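Local atomic coordinates of E3 SUMO-protein ligase SIZ1 (Saccharomyces cerevisiae, PDB entry 3I2D), a protein that acts as a SUMO E3 ligase that mediates attachment of SUMO (Smt3) to septins and PCNA in yeast, using a zinc-binding SP-RING domain. Residues A[214-220]-A[301-307]; A[268-274]-A[291-296]. One frame throughout, in Å; residues are numbered along the deposited sequence.

Contact 1. Residues A[214-220]-A[301-307]; sequences VLQHPKI and ENLAISE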
loop_
_atom_site.group_PDB
_atom_site.type_symbol
_atom_site.label_atom_id
_atom_site.label_comp_id
_atom_site.label_asym_id
_atom_site.label_seq_id
_atom_site.Cartn_x
_atom_site.Cartn_y
_atom_site.Cartn_z
ATOM N N VAL A 214 -9.006 9.719 4.593
ATOM C CA VAL A 214 -9.457 9.329 5.916
ATOM C C VAL A 214 -10.238 10.475 6.556
ATOM O O VAL A 214 -11.284 10.244 7.144
ATOM C CB VAL A 214 -8.271 8.941 6.834
ATOM C CG1 VAL A 214 -8.779 8.592 8.229
ATOM C CG2 VAL A 214 -7.533 7.756 6.254
ATOM N N LEU A 215 -9.744 11.706 6.444
ATOM C CA LEU A 215 -10.445 12.863 7.021
ATOM C C LEU A 215 -11.789 13.125 6.349
ATOM O O LEU A 215 -12.675 13.729 6.938
ATOM C CB LEU A 215 -9.609 14.137 6.897
ATOM C CG LEU A 215 -8.249 14.211 7.589
ATOM C CD1 LEU A 215 -7.648 15.585 7.325
ATOM C CD2 LEU A 215 -8.393 13.961 9.091
ATOM N N GLN A 216 -11.932 12.672 5.113
ATOM C CA GLN A 216 -13.151 12.871 4.345
ATOM C C GLN A 216 -14.090 11.687 4.541
ATOM O O GLN A 216 -15.134 11.571 3.901
ATOM C CB GLN A 216 -12.780 13.050 2.861
ATOM C CG GLN A 216 -13.931 12.929 1.864
ATOM C CD GLN A 216 -13.449 12.862 0.418
ATOM O OE1 GLN A 216 -12.448 12.199 0.111
ATOM N NE2 GLN A 216 -14.169 13.532 -0.480
ATOM N N HIS A 217 -13.712 10.793 5.437
ATOM C CA HIS A 217 -14.537 9.629 5.701
ATOM C C HIS A 217 -15.322 9.934 6.958
ATOM O O HIS A 217 -14.771 10.471 7.922
ATOM C CB HIS A 217 -13.654 8.394 5.890
ATOM C CG HIS A 217 -14.398 7.169 6.323
ATOM N ND1 HIS A 217 -15.017 7.069 7.552
ATOM C CD2 HIS A 217 -14.585 5.975 5.709
ATOM C CE1 HIS A 217 -15.550 5.865 7.678
ATOM N NE2 HIS A 217 -15.301 5.182 6.575
ATOM N N PRO A 218 -16.629 9.608 6.963
ATOM C CA PRO A 218 -17.494 9.853 8.122
ATOM C C PRO A 218 -16.741 9.491 9.393
ATOM O O PRO A 218 -16.289 8.359 9.544
ATOM C CB PRO A 218 -18.672 8.917 7.871
ATOM C CG PRO A 218 -18.765 8.894 6.385
ATOM C CD PRO A 218 -17.324 8.789 5.951
ATOM N N LYS A 219 -16.575 10.441 10.302
ATOM C CA LYS A 219 -15.856 10.117 11.518
ATOM C C LYS A 219 -16.629 9.120 12.378
ATOM O O LYS A 219 -17.695 8.659 11.993
ATOM C CB LYS A 219 -15.521 11.389 12.305
ATOM C CG LYS A 219 -16.624 12.391 12.431
ATOM C CD LYS A 219 -16.152 13.621 13.225
ATOM C CE LYS A 219 -15.247 14.539 12.408
ATOM N NZ LYS A 219 -14.068 13.819 11.893
ATOM N N ILE A 220 -16.060 8.748 13.513
ATOM C CA ILE A 220 -16.712 7.831 14.426
ATOM C C ILE A 220 -17.260 8.826 15.436
ATOM O O ILE A 220 -16.518 9.384 16.245
ATOM C CB ILE A 220 -15.681 6.883 15.079
ATOM C CG1 ILE A 220 -15.003 6.050 13.995
ATOM C CG2 ILE A 220 -16.346 5.962 16.090
ATOM C CD1 ILE A 220 -13.811 5.283 14.499
ATOM N N GLU A 301 -10.202 2.052 3.498
ATOM C CA GLU A 301 -11.566 2.572 3.414
ATOM C C GLU A 301 -12.322 2.585 4.737
ATOM O O GLU A 301 -13.272 3.349 4.902
ATOM C CB GLU A 301 -12.379 1.783 2.384
ATOM C CG GLU A 301 -12.193 0.281 2.450
ATOM C CD GLU A 301 -11.115 -0.221 1.488
ATOM O OE1 GLU A 301 -9.954 0.260 1.563
ATOM O OE2 GLU A 301 -11.442 -1.102 0.656
ATOM N N ASN A 302 -11.906 1.752 5.681
ATOM C CA ASN A 302 -12.570 1.690 6.980
ATOM C C ASN A 302 -11.904 2.544 8.039
ATOM O O ASN A 302 -12.325 2.541 9.196
ATOM C CB ASN A 302 -12.604 0.255 7.479
ATOM C CG ASN A 302 -13.495 -0.618 6.645
ATOM O OD1 ASN A 302 -13.555 -1.829 6.845
ATOM N ND2 ASN A 302 -14.203 -0.010 5.705
ATOM N N LEU A 303 -10.864 3.271 7.647
ATOM C CA LEU A 303 -10.135 4.107 8.584
ATOM C C LEU A 303 -10.856 5.448 8.736
ATOM O O LEU A 303 -11.051 6.170 7.758
ATOM C CB LEU A 303 -8.705 4.305 8.076
ATOM C CG LEU A 303 -7.591 4.595 9.089
ATOM C CD1 LEU A 303 -7.478 3.435 10.061
ATOM C CD2 LEU A 303 -6.261 4.794 8.366
ATOM N N ALA A 304 -11.264 5.765 9.962
ATOM C CA ALA A 304 -11.967 7.013 10.249
ATOM C C ALA A 304 -11.422 7.737 11.487
ATOM O O ALA A 304 -10.884 7.114 12.399
ATOM C CB ALA A 304 -13.454 6.735 10.435
ATOM N N ILE A 305 -11.571 9.057 11.508
ATOM C CA ILE A 305 -11.120 9.865 12.633
ATOM C C ILE A 305 -12.116 9.647 13.752
ATOM O O ILE A 305 -13.304 9.496 13.495
ATOM C CB ILE A 305 -11.134 11.385 12.288
ATOM C CG1 ILE A 305 -10.056 11.701 11.251
ATOM C CG2 ILE A 305 -10.932 12.226 13.560
ATOM C CD1 ILE A 305 -8.687 11.247 11.660
ATOM N N SER A 306 -11.635 9.624 14.991
ATOM C CA SER A 306 -12.511 9.464 16.145
ATOM C C SER A 306 -12.845 10.854 16.656
ATOM O O SER A 306 -11.985 11.550 17.181
ATOM C CB SER A 306 -11.819 8.677 17.251
ATOM O OG SER A 306 -12.364 9.001 18.519
ATOM N N GLU A 307 -14.099 11.250 16.496
ATOM C CA GLU A 307 -14.538 12.559 16.929
ATOM C C GLU A 307 -14.368 12.733 18.432
ATOM O O GLU A 307 -13.981 13.812 18.905
ATOM C CB GLU A 307 -15.995 12.772 16.544
ATOM C CG GLU A 307 -16.435 14.212 16.673
ATOM C CD GLU A 307 -17.881 14.409 16.290
ATOM O OE1 GLU A 307 -18.758 13.963 17.063
ATOM O OE2 GLU A 307 -18.130 15.002 15.213
HETATM O O HOH W 1 -12.507 10.318 9.287
HETATM O O HOH W 2 -15.411 9.322 18.478
#
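With chi1 at 178°, Val214 sends CG1 opposite its own backbone N and onto the backbone of Leu303, 3.4 Å from Leu303 O. Its other branch, CG2, meets Leu303 CD2 at 3.9 Å. Lys219 starts differently: chi1 of 44° wedges CG between its backbone N and carbonyl carbon, and two further bends along the chain fold NZ back beside Ile305, 3.8 Å from Ile305 CB. These side chains belong to the end of helix 207-215 and the loop after it, which run over strand 303-305, an outer strand of the three-stranded SP-RING sheet. Leu215 adds its CD2, crossing Ile305 obliquely at 3.5 Å from Ile305 CG1. The His217 ring has Leu303 O over one face, toward the rim, and its ND1 donates to Pro218 O (2.7 Å), a bent bond that helps hold the ring as it passes Ala304 CB. Beyond it the loop joins the end of the strand in a single parallel bridge, Ile220 with Ser306: Ile220 N donates to Ile305 O at 2.9 Å, and Glu307 N returns a bond to Ile220 O at 3.1 Å. One water donates to Val214 O and His217 O and accepts from Ile305 N; a second links Ile220 O to Ser306 OG, which also caps the next helix through Val309 N. Lys219 lies across the Glu307 side chain at about a right angle, its methylenes against it, yet Lys219 NZ stays 5.4 Å from Glu307 OE2. The contact thus combines backbone hydrogen bonds, direct and through water, with a neighbouring apolar patch of Val214, Leu215, Leu303 and Ile305, the opposite charges probably adding only a longer-range attraction.

Contact 2. Residues A[268-274]-A[291-296]; sequences CKHLQCF and CPVCQI. With ZN (zinc ion), chain B.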
loop_
_atom_site.group_PDB
_atom_site.type_symbol
_atom_site.label_atom_id
_atom_site.label_comp_id
_atom_site.label_asym_id
_atom_site.label_seq_id
_atom_site.Cartn_x
_atom_site.Cartn_y
_atom_site.Cartn_z
ATOM N N CYS A 268 -12.803 -1.574 14.701
ATOM C CA CYS A 268 -12.008 -1.751 15.913
ATOM C C CYS A 268 -12.840 -1.667 17.193
ATOM O O CYS A 268 -13.664 -0.771 17.364
ATOM C CB CYS A 268 -10.847 -0.738 15.963
ATOM S SG CYS A 268 -9.347 -1.177 14.967
ATOM N N LYS A 269 -12.625 -2.632 18.081
ATOM C CA LYS A 269 -13.324 -2.685 19.357
ATOM C C LYS A 269 -12.387 -2.225 20.458
ATOM O O LYS A 269 -11.812 -3.036 21.182
ATOM C CB LYS A 269 -13.792 -4.110 19.661
ATOM C CG LYS A 269 -15.076 -4.528 18.970
ATOM C CD LYS A 269 -14.888 -4.880 17.506
ATOM C CE LYS A 269 -16.245 -5.174 16.858
ATOM N NZ LYS A 269 -17.042 -6.182 17.635
ATOM N N HIS A 270 -12.206 -0.918 20.561
ATOM C CA HIS A 270 -11.343 -0.363 21.589
ATOM C C HIS A 270 -11.307 1.152 21.469
ATOM O O HIS A 270 -11.487 1.709 20.386
ATOM C CB HIS A 270 -9.917 -0.970 21.523
ATOM C CG HIS A 270 -9.197 -0.743 20.226
ATOM N ND1 HIS A 270 -8.672 0.479 19.865
ATOM C CD2 HIS A 270 -8.913 -1.588 19.204
ATOM C CE1 HIS A 270 -8.099 0.378 18.678
ATOM N NE2 HIS A 270 -8.231 -0.866 18.254
ATOM N N LEU A 271 -11.106 1.804 22.605
ATOM C CA LEU A 271 -11.053 3.250 22.685
ATOM C C LEU A 271 -9.776 3.849 22.108
ATOM O O LEU A 271 -9.823 4.857 21.395
ATOM C CB LEU A 271 -11.190 3.665 24.143
ATOM C CG LEU A 271 -12.386 4.530 24.515
ATOM C CD1 LEU A 271 -13.663 4.000 23.875
ATOM C CD2 LEU A 271 -12.492 4.543 26.027
ATOM N N GLN A 272 -8.640 3.223 22.419
ATOM C CA GLN A 272 -7.336 3.694 21.955
ATOM C C GLN A 272 -7.246 3.852 20.443
ATOM O O GLN A 272 -7.482 2.908 19.693
ATOM C CB GLN A 272 -6.220 2.750 22.440
ATOM C CG GLN A 272 -4.775 3.190 22.092
ATOM C CD GLN A 272 -4.479 4.644 22.474
ATOM O OE1 GLN A 272 -4.811 5.090 23.580
ATOM N NE2 GLN A 272 -3.843 5.383 21.565
ATOM N N CYS A 273 -6.912 5.064 20.007
ATOM C CA CYS A 273 -6.753 5.342 18.591
ATOM C C CYS A 273 -5.266 5.434 18.333
ATOM O O CYS A 273 -4.457 5.229 19.238
ATOM C CB CYS A 273 -7.414 6.667 18.217
ATOM S SG CYS A 273 -9.188 6.690 18.475
ATOM N N PHE A 274 -4.903 5.727 17.094
ATOM C CA PHE A 274 -3.500 5.878 16.723
ATOM C C PHE A 274 -3.484 6.968 15.662
ATOM O O PHE A 274 -4.517 7.264 15.071
ATOM C CB PHE A 274 -2.935 4.571 16.168
ATOM C CG PHE A 274 -3.756 3.989 15.079
ATOM C CD1 PHE A 274 -4.709 3.018 15.363
ATOM C CD2 PHE A 274 -3.593 4.419 13.764
ATOM C CE1 PHE A 274 -5.494 2.476 14.353
ATOM C CE2 PHE A 274 -4.367 3.890 12.750
ATOM C CZ PHE A 274 -5.326 2.909 13.043
ATOM N N CYS A 291 -4.022 -3.121 12.675
ATOM C CA CYS A 291 -4.136 -2.107 13.691
ATOM C C CYS A 291 -2.989 -2.254 14.690
ATOM O O CYS A 291 -2.698 -3.358 15.133
ATOM C CB CYS A 291 -5.494 -2.240 14.393
ATOM S SG CYS A 291 -5.786 -1.059 15.722
ATOM N N PRO A 292 -2.314 -1.137 15.042
ATOM C CA PRO A 292 -1.191 -1.111 15.993
ATOM C C PRO A 292 -1.628 -1.445 17.412
ATOM O O PRO A 292 -0.817 -1.846 18.248
ATOM C CB PRO A 292 -0.688 0.330 15.911
ATOM C CG PRO A 292 -1.156 0.805 14.568
ATOM C CD PRO A 292 -2.517 0.199 14.453
ATOM N N VAL A 293 -2.917 -1.266 17.679
ATOM C CA VAL A 293 -3.475 -1.523 19.001
ATOM C C VAL A 293 -4.008 -2.964 19.210
ATOM O O VAL A 293 -3.590 -3.650 20.146
ATOM C CB VAL A 293 -4.598 -0.498 19.305
ATOM C CG1 VAL A 293 -5.098 -0.669 20.719
ATOM C CG2 VAL A 293 -4.084 0.908 19.107
ATOM N N CYS A 294 -4.908 -3.412 18.335
ATOM C CA CYS A 294 -5.520 -4.747 18.423
ATOM C C CYS A 294 -5.041 -5.750 17.363
ATOM O O CYS A 294 -5.536 -6.877 17.291
ATOM C CB CYS A 294 -7.038 -4.620 18.314
ATOM S SG CYS A 294 -7.615 -4.039 16.695
ATOM N N GLN A 295 -4.101 -5.325 16.529
ATOM C CA GLN A 295 -3.540 -6.159 15.477
ATOM C C GLN A 295 -4.495 -6.726 14.443
ATOM O O GLN A 295 -4.060 -7.504 13.603
ATOM C CB GLN A 295 -2.757 -7.325 16.071
ATOM C CG GLN A 295 -1.544 -6.947 16.885
ATOM C CD GLN A 295 -1.912 -6.299 18.203
ATOM O OE1 GLN A 295 -2.783 -6.790 18.931
ATOM N NE2 GLN A 295 -1.239 -5.195 18.529
ATOM N N ILE A 296 -5.775 -6.368 14.469
ATOM C CA ILE A 296 -6.680 -6.923 13.457
ATOM C C ILE A 296 -6.373 -6.384 12.070
ATOM O O ILE A 296 -5.585 -5.460 11.915
ATOM C CB ILE A 296 -8.188 -6.631 13.749
ATOM C CG1 ILE A 296 -8.573 -5.229 13.280
ATOM C CG2 ILE A 296 -8.463 -6.778 15.220
ATOM C CD1 ILE A 296 -10.078 -4.965 13.297
HETATM ZN ZN ZN B . -7.889 -1.783 16.380
#
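Residues 291-294 turn tightly across from loop 268-274, placing the CA of Val293 7.1 Å from the CA of Gln272, so that side chains of the two loops converge on one metal. This is the three-cysteine, one-histidine zinc site of the SP-RING finger, the domain that mediates interaction with UBC9. Zinc is held by Cys268 SG and His270 NE2 from one loop and by Cys291 SG and Cys294 SG from the CPVC turn, a zinc knuckle in which Val293 N and Cys294 N give weak hydrogen bonds to Cys291 SG. The His270 bond is 2.1 Å long from NE2 to zinc, and both knuckle sulfurs sit at the edge of the imidazole. Val293 covers a face of that ring in a CH-pi contact, CG1 lying 3.8 Å from the His270 centroid, 12° off the normal. Its other methyl, CG2, packs on Gln272 CG at 3.8 Å. Phe274, with CG set between its backbone N and carbonyl carbon (chi1 52°), presents a ring face to Pro292, whose CD is 3.9 Å from the ring centroid, while Phe274 CE1 comes within 3.8 Å of the zinc-bound Cys291 SG.

From the N terminus the chain leaves strand 195-204 and runs through helix 207-215 into segment 214-220, the first half of contact 1. Helix 222-234 and strands 245-249 and 262-265 follow before residues 268-274 open contact 2. Helix 276-285 fills most of the short loop that 291-296 closes at the zinc. Strand 303-305 then returns to 214-220, so contact 2 is nested inside the larger loop closed by contact 1. Contact 1 ties the end of helix 207-215 and the loop after it to the edge of the three-stranded SP-RING sheet; contact 2 joins the two metal-binding loops. The contacts touch where Ser306 CB packs on Cys273 SG (3.5 Å) and Leu303 CD1 on Phe274 CZ (3.7 Å).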